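Leucine aminopeptidase (Legionella pneumophila, PDB 5GNE) probably removes amino acids from the N-terminal ends of peptides, acting as a zinc-dependent metalloaminopeptidase of the M28 family. Local coordinates at residues K113-N118 with L353-M358; A202-S207 with L265-Y270. All coordinates share one frame; numbering follows the deposited sequence.

Contact 1 (K113-N118 with L353-M358)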
loop_
_atom_site.group_PDB
_atom_site.type_symbol
_atom_site.label_atom_id
_atom_site.label_comp_id
_atom_site.label_asym_id
_atom_site.label_seq_id
_atom_site.Cartn_x
_atom_site.Cartn_y
_atom_site.Cartn_z
ATOM N N LYS A 113 12.598 17.153 2.788
ATOM C CA LYS A 113 12.695 15.950 3.591
ATOM C C LYS A 113 12.071 14.792 2.807
ATOM O O LYS A 113 12.601 13.669 2.810
ATOM C CB LYS A 113 11.974 16.152 4.919
ATOM C CG LYS A 113 12.690 17.020 5.962
ATOM C CD LYS A 113 13.494 16.254 6.984
ATOM C CE LYS A 113 14.023 17.212 8.046
ATOM N NZ LYS A 113 14.531 16.486 9.238
ATOM N N ILE A 114 10.966 15.082 2.115
ATOM C CA ILE A 114 10.370 14.135 1.169
ATOM C C ILE A 114 11.387 13.658 0.142
ATOM O O ILE A 114 11.608 12.456 -0.020
ATOM C CB ILE A 114 9.161 14.729 0.398
ATOM C CG1 ILE A 114 8.007 15.094 1.330
ATOM C CG2 ILE A 114 8.632 13.741 -0.618
ATOM C CD1 ILE A 114 6.771 15.584 0.577
ATOM N N TRP A 115 12.001 14.612 -0.553
ATOM C CA TRP A 115 12.933 14.300 -1.627
ATOM C C TRP A 115 14.097 13.471 -1.113
ATOM O O TRP A 115 14.499 12.502 -1.763
ATOM C CB TRP A 115 13.424 15.592 -2.298
ATOM C CG TRP A 115 14.154 15.366 -3.588
ATOM C CD1 TRP A 115 15.511 15.406 -3.798
ATOM C CD2 TRP A 115 13.568 14.972 -4.834
ATOM N NE1 TRP A 115 15.790 15.117 -5.113
ATOM C CE2 TRP A 115 14.614 14.837 -5.770
ATOM C CE3 TRP A 115 12.251 14.738 -5.257
ATOM C CZ2 TRP A 115 14.389 14.483 -7.098
ATOM C CZ3 TRP A 115 12.028 14.380 -6.573
ATOM C CH2 TRP A 115 13.091 14.258 -7.480
ATOM N N GLN A 116 14.597 13.811 0.074
ATOM C CA GLN A 116 15.717 13.075 0.642
ATOM C C GLN A 116 15.401 11.582 0.803
ATOM O O GLN A 116 16.239 10.721 0.495
ATOM C CB GLN A 116 16.123 13.664 1.979
ATOM C CG GLN A 116 17.451 13.100 2.447
ATOM C CD GLN A 116 18.014 13.847 3.629
ATOM O OE1 GLN A 116 17.469 14.872 4.048
ATOM N NE2 GLN A 116 19.135 13.362 4.156
ATOM N N THR A 117 14.180 11.287 1.253
ATOM C CA THR A 117 13.735 9.902 1.436
ATOM C C THR A 117 13.794 9.150 0.122
ATOM O O THR A 117 14.344 8.049 0.053
ATOM C CB THR A 117 12.300 9.805 1.998
ATOM O OG1 THR A 117 12.252 10.379 3.307
ATOM C CG2 THR A 117 11.869 8.357 2.113
ATOM N N ASN A 118 13.215 9.733 -0.921
ATOM C CA ASN A 118 13.296 9.125 -2.240
ATOM C C ASN A 118 14.723 8.883 -2.676
ATOM O O ASN A 118 15.026 7.831 -3.237
ATOM C CB ASN A 118 12.588 9.980 -3.273
ATOM C CG ASN A 118 11.096 9.889 -3.154
ATOM O OD1 ASN A 118 10.511 8.819 -3.362
ATOM N ND2 ASN A 118 10.458 11.007 -2.813
ATOM N N LEU A 353 10.288 11.411 -10.759
ATOM C CA LEU A 353 9.404 11.917 -9.699
ATOM C C LEU A 353 9.099 13.401 -9.789
ATOM O O LEU A 353 9.992 14.203 -10.026
ATOM C CB LEU A 353 10.003 11.625 -8.320
ATOM C CG LEU A 353 10.182 10.121 -8.101
ATOM C CD1 LEU A 353 10.816 9.782 -6.763
ATOM C CD2 LEU A 353 8.880 9.391 -8.332
ATOM N N ASN A 354 7.829 13.753 -9.620
ATOM C CA ASN A 354 7.410 15.146 -9.470
ATOM C C ASN A 354 7.202 15.508 -7.990
ATOM O O ASN A 354 6.260 15.015 -7.354
ATOM C CB ASN A 354 6.121 15.391 -10.263
ATOM C CG ASN A 354 5.725 16.863 -10.308
ATOM O OD1 ASN A 354 5.258 17.429 -9.322
ATOM N ND2 ASN A 354 5.931 17.491 -11.457
ATOM N N LEU A 355 8.039 16.396 -7.453
ATOM C CA LEU A 355 7.964 16.754 -6.035
ATOM C C LEU A 355 6.713 17.542 -5.693
ATOM O O LEU A 355 6.187 17.377 -4.592
ATOM C CB LEU A 355 9.193 17.526 -5.566
ATOM C CG LEU A 355 9.283 17.780 -4.047
ATOM C CD1 LEU A 355 9.118 16.540 -3.187
ATOM C CD2 LEU A 355 10.583 18.455 -3.686
ATOM N N GLU A 356 6.198 18.352 -6.610
ATOM C CA GLU A 356 4.940 19.052 -6.332
ATOM C C GLU A 356 3.807 18.030 -6.102
ATOM O O GLU A 356 2.984 18.177 -5.183
ATOM C CB GLU A 356 4.550 19.981 -7.496
ATOM C CG GLU A 356 3.343 20.888 -7.217
ATOM C CD GLU A 356 3.161 22.000 -8.246
ATOM O OE1 GLU A 356 3.038 23.178 -7.853
ATOM O OE2 GLU A 356 3.124 21.695 -9.455
ATOM N N HIS A 357 3.837 16.959 -6.890
ATOM C CA HIS A 357 2.828 15.905 -6.851
ATOM C C HIS A 357 2.814 15.126 -5.525
ATOM O O HIS A 357 1.768 14.911 -4.923
ATOM C CB HIS A 357 3.090 14.973 -8.047
ATOM C CG HIS A 357 1.873 14.298 -8.591
ATOM N ND1 HIS A 357 0.667 14.943 -8.757
ATOM C CD2 HIS A 357 1.704 13.062 -9.127
ATOM C CE1 HIS A 357 -0.209 14.117 -9.294
ATOM N NE2 HIS A 357 0.404 12.971 -9.542
ATOM N N MET A 358 3.997 14.786 -5.045
ATOM C CA MET A 358 4.170 14.161 -3.749
ATOM C C MET A 358 3.753 15.068 -2.611
ATOM O O MET A 358 3.061 14.625 -1.673
ATOM C CB MET A 358 5.613 13.754 -3.589
ATOM C CG MET A 358 6.012 12.722 -4.608
ATOM S SD MET A 358 7.619 12.063 -4.245
ATOM C CE MET A 358 7.822 11.031 -5.627
#
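Leu353 meets helix 111-123 at two places. Its CB lies 3.8 Å from Trp115 CZ3, approaching the six-membered part of the indole obliquely, while its CD1 comes within 3.5 Å of Asn118 OD1. The methylene and the methyl thus touch residues three apart, about one turn of the helix. The indole gets this far because its CG is anti to the backbone N (chi1 -168°), which brings the six-ring atoms CE3, CZ3 and CH2 near the chain that leads into helix 355-373.

Asn354, whose CB points away from helix 111-123, is the N-cap: its OD1 accepts His357 N at 2.9 Å, in the carbonyl plane and on a lone pair. Within the capped turn, Leu355 and Met358, three residues apart, both point their CB toward helix 111-123. No hydrogen bond crosses between the two segments, so this is a helix packed against the capped N-terminal turn of another, joining helix 111-123 to the C-terminal helix of the M28 peptidase fold.

Leu355 is shared between two neighbours. Its CB is 4.1 Å from Trp115 CE3, and its CD1 reaches Ile114 CG2 at 3.8 Å, so its branch fills the angle between the indole and the isoleucine. Met358, extended beyond CG (chi2 -171°), runs tip to tip into Asn118: SD is 3.4 Å from Asn118 ND2 and 4.1 Å from Ile114 CG2. The buried amide of Asn118 has its polar partners on helix 202-221, where OD1 is hydrogen-bonded to Ser206 OG and ND2 makes a weak hydrogen bond to Ser210 OG; the thioether and the Leu353 methyl pack against the same amide.

Contact 2 (A202-S207 with L265-Y270). With ZN (zinc ion), chain D.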
loop_
_atom_site.group_PDB
_atom_site.type_symbol
_atom_site.label_atom_id
_atom_site.label_comp_id
_atom_site.label_asym_id
_atom_site.label_seq_id
_atom_site.Cartn_x
_atom_site.Cartn_y
_atom_site.Cartn_z
ATOM N N ALA A 202 11.424 4.102 -8.094
ATOM C CA ALA A 202 11.225 5.445 -7.605
ATOM C C ALA A 202 9.745 5.781 -7.427
ATOM O O ALA A 202 9.308 6.052 -6.313
ATOM C CB ALA A 202 11.880 6.433 -8.533
ATOM N N ASP A 203 8.982 5.791 -8.518
ATOM C CA ASP A 203 7.543 6.003 -8.407
ATOM C C ASP A 203 6.875 4.783 -7.785
ATOM O O ASP A 203 6.011 4.923 -6.940
ATOM C CB ASP A 203 6.906 6.261 -9.759
ATOM C CG ASP A 203 5.461 6.700 -9.645
ATOM O OD1 ASP A 203 5.170 7.447 -8.688
ATOM O OD2 ASP A 203 4.613 6.310 -10.496
ATOM N N ASP A 204 7.282 3.580 -8.194
ATOM C CA ASP A 204 6.689 2.381 -7.621
ATOM C C ASP A 204 7.219 2.189 -6.227
ATOM O O ASP A 204 8.081 1.363 -5.937
ATOM C CB ASP A 204 6.891 1.137 -8.449
ATOM C CG ASP A 204 5.774 0.151 -8.221
ATOM O OD1 ASP A 204 5.045 0.357 -7.236
ATOM O OD2 ASP A 204 5.596 -0.812 -8.986
ATOM N N ASP A 205 6.714 3.146 -5.465
ATOM C CA ASP A 205 6.596 3.322 -4.048
ATOM C C ASP A 205 7.735 3.643 -3.152
ATOM O O ASP A 205 7.574 3.595 -1.935
ATOM C CB ASP A 205 5.797 2.181 -3.491
ATOM C CG ASP A 205 4.419 2.666 -3.130
ATOM O OD1 ASP A 205 4.100 3.776 -3.634
ATOM O OD2 ASP A 205 3.704 2.032 -2.342
ATOM N N SER A 206 8.842 4.087 -3.716
ATOM C CA SER A 206 9.646 4.982 -2.910
ATOM C C SER A 206 8.734 6.183 -2.625
ATOM O O SER A 206 8.607 6.636 -1.481
ATOM C CB SER A 206 10.905 5.442 -3.635
ATOM O OG SER A 206 11.695 6.228 -2.764
ATOM N N SER A 207 8.043 6.647 -3.668
ATOM C CA SER A 207 7.151 7.798 -3.539
ATOM C C SER A 207 6.158 7.622 -2.380
ATOM O O SER A 207 6.140 8.444 -1.442
ATOM C CB SER A 207 6.425 8.087 -4.861
ATOM O OG SER A 207 5.467 7.104 -5.217
ATOM N N LEU A 265 -0.988 4.202 -0.409
ATOM C CA LEU A 265 -0.161 5.056 -1.230
ATOM C C LEU A 265 0.727 4.191 -2.093
ATOM O O LEU A 265 1.773 3.731 -1.649
ATOM C CB LEU A 265 0.672 5.973 -0.342
ATOM C CG LEU A 265 -0.175 6.967 0.470
ATOM C CD1 LEU A 265 0.635 7.582 1.595
ATOM C CD2 LEU A 265 -0.728 8.078 -0.453
ATOM N N ASP A 266 0.317 3.977 -3.332
ATOM C CA ASP A 266 1.118 3.229 -4.268
ATOM C C ASP A 266 1.258 4.071 -5.552
ATOM O O ASP A 266 0.298 4.239 -6.304
ATOM C CB ASP A 266 0.453 1.872 -4.489
ATOM C CG ASP A 266 1.358 0.864 -5.123
ATOM O OD1 ASP A 266 2.499 1.214 -5.490
ATOM O OD2 ASP A 266 0.927 -0.304 -5.216
ATOM N N GLN A 267 2.486 4.519 -5.823
ATOM C CA GLN A 267 2.798 5.501 -6.884
ATOM C C GLN A 267 2.147 6.850 -6.644
ATOM O O GLN A 267 1.017 7.101 -7.076
ATOM C CB GLN A 267 2.417 4.986 -8.255
ATOM C CG GLN A 267 3.242 3.804 -8.635
ATOM C CD GLN A 267 2.612 3.020 -9.741
ATOM O OE1 GLN A 267 2.380 3.544 -10.828
ATOM N NE2 GLN A 267 2.332 1.757 -9.480
ATOM N N ALA A 268 2.841 7.680 -5.871
ATOM C CA ALA A 268 2.370 9.025 -5.554
ATOM C C ALA A 268 3.214 10.146 -6.165
ATOM O O ALA A 268 3.159 11.281 -5.682
ATOM C CB ALA A 268 2.307 9.197 -4.065
ATOM N N GLY A 269 4.041 9.835 -7.161
ATOM C CA GLY A 269 5.037 10.801 -7.584
ATOM C C GLY A 269 5.282 11.094 -9.048
ATOM O O GLY A 269 6.105 11.946 -9.372
ATOM N N TYR A 270 4.572 10.419 -9.936
ATOM C CA TYR A 270 4.824 10.582 -11.355
ATOM C C TYR A 270 3.659 11.253 -12.024
ATOM O O TYR A 270 2.517 10.828 -11.869
ATOM C CB TYR A 270 5.097 9.247 -12.024
ATOM C CG TYR A 270 5.153 9.318 -13.542
ATOM C CD1 TYR A 270 6.287 9.761 -14.196
ATOM C CD2 TYR A 270 4.074 8.916 -14.320
ATOM C CE1 TYR A 270 6.356 9.809 -15.582
ATOM C CE2 TYR A 270 4.129 8.967 -15.705
ATOM C CZ TYR A 270 5.272 9.413 -16.327
ATOM O OH TYR A 270 5.322 9.460 -17.696
HETATM ZN ZN ZN D . 3.158 -0.465 -6.324
#
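Asp203, Asp205 and Ser207 each receive a backbone N-H from the loop 265-270, and these three bonds mark the tight part of the contact. Ser207 OG takes Ala268 N at 2.8 Å, nearly straight at 163°, and itself donates to Asp203 O in its own helix; its chi1 of 69° sets OG between backbone N and carbonyl carbon, where it can serve both. Asp205 OD1 accepts Gln267 N at 2.8 Å, the donor standing 46° out of the carboxylate plane. Asp203 OD1 accepts Gly269 N at 3.1 Å, met nearly along its C-O axis, while OD2 is held by Asn340. Backbone closeness fits this grip: the CA of Gln267 makes a CA-H...O contact with Asp203 O at 3.3 Å.

The more open side is that of the partly exposed Gln267 and Tyr270, whose side chains touch the helix without a hydrogen bond to it. The Gln267 chain crosses the Asp203 carboxylate at about a right angle, with the amide and carboxylate planes nearly perpendicular, and its NE2 stays 3.8 Å from Asp204 OD1. Tyr270 touches through CB, 3.3 Å from Asp203 OD2, and its ring then leads away from the helix.

At the other end Asp204 and Asp266 converge on a zinc ion. Asp204 gives OD1 alone, whereas Asp266 OD1 binds at 2.0 Å and OD2 more distantly, an uneven bidentate grip that Ser316 supports through a hydrogen bond to OD2. His191 completes the ligands of this zinc. Asp204 also belongs to a second zinc site with Glu239 and His344, so its carboxylate bridges the two metals, as is characteristic of the co-catalytic dizinc centre of M28 aminopeptidases.

How the contacts relate
The centres of contacts 1 and 2 lie about 9 Å apart, on the same side of the chain's centre, with contact 2 nested in sequence inside the long loop that contact 1 closes. Helix 202-221 is the common neighbour: its first turn forms half of contact 2, and it also touches both segments of contact 1. The two contacts meet directly, through the link from Asn118 OD1 to Ser206 OG, a probable but implausibly short hydrogen bond from Asn354 N to Gly269 O, and Met358 CE packed against Ser207 CB. Helices 111-123 and 355-373 thus back the zinc-binding segments from the side of contact 1, with about 8 Å between the nearest side-chain atoms of Leu353 and Asp204.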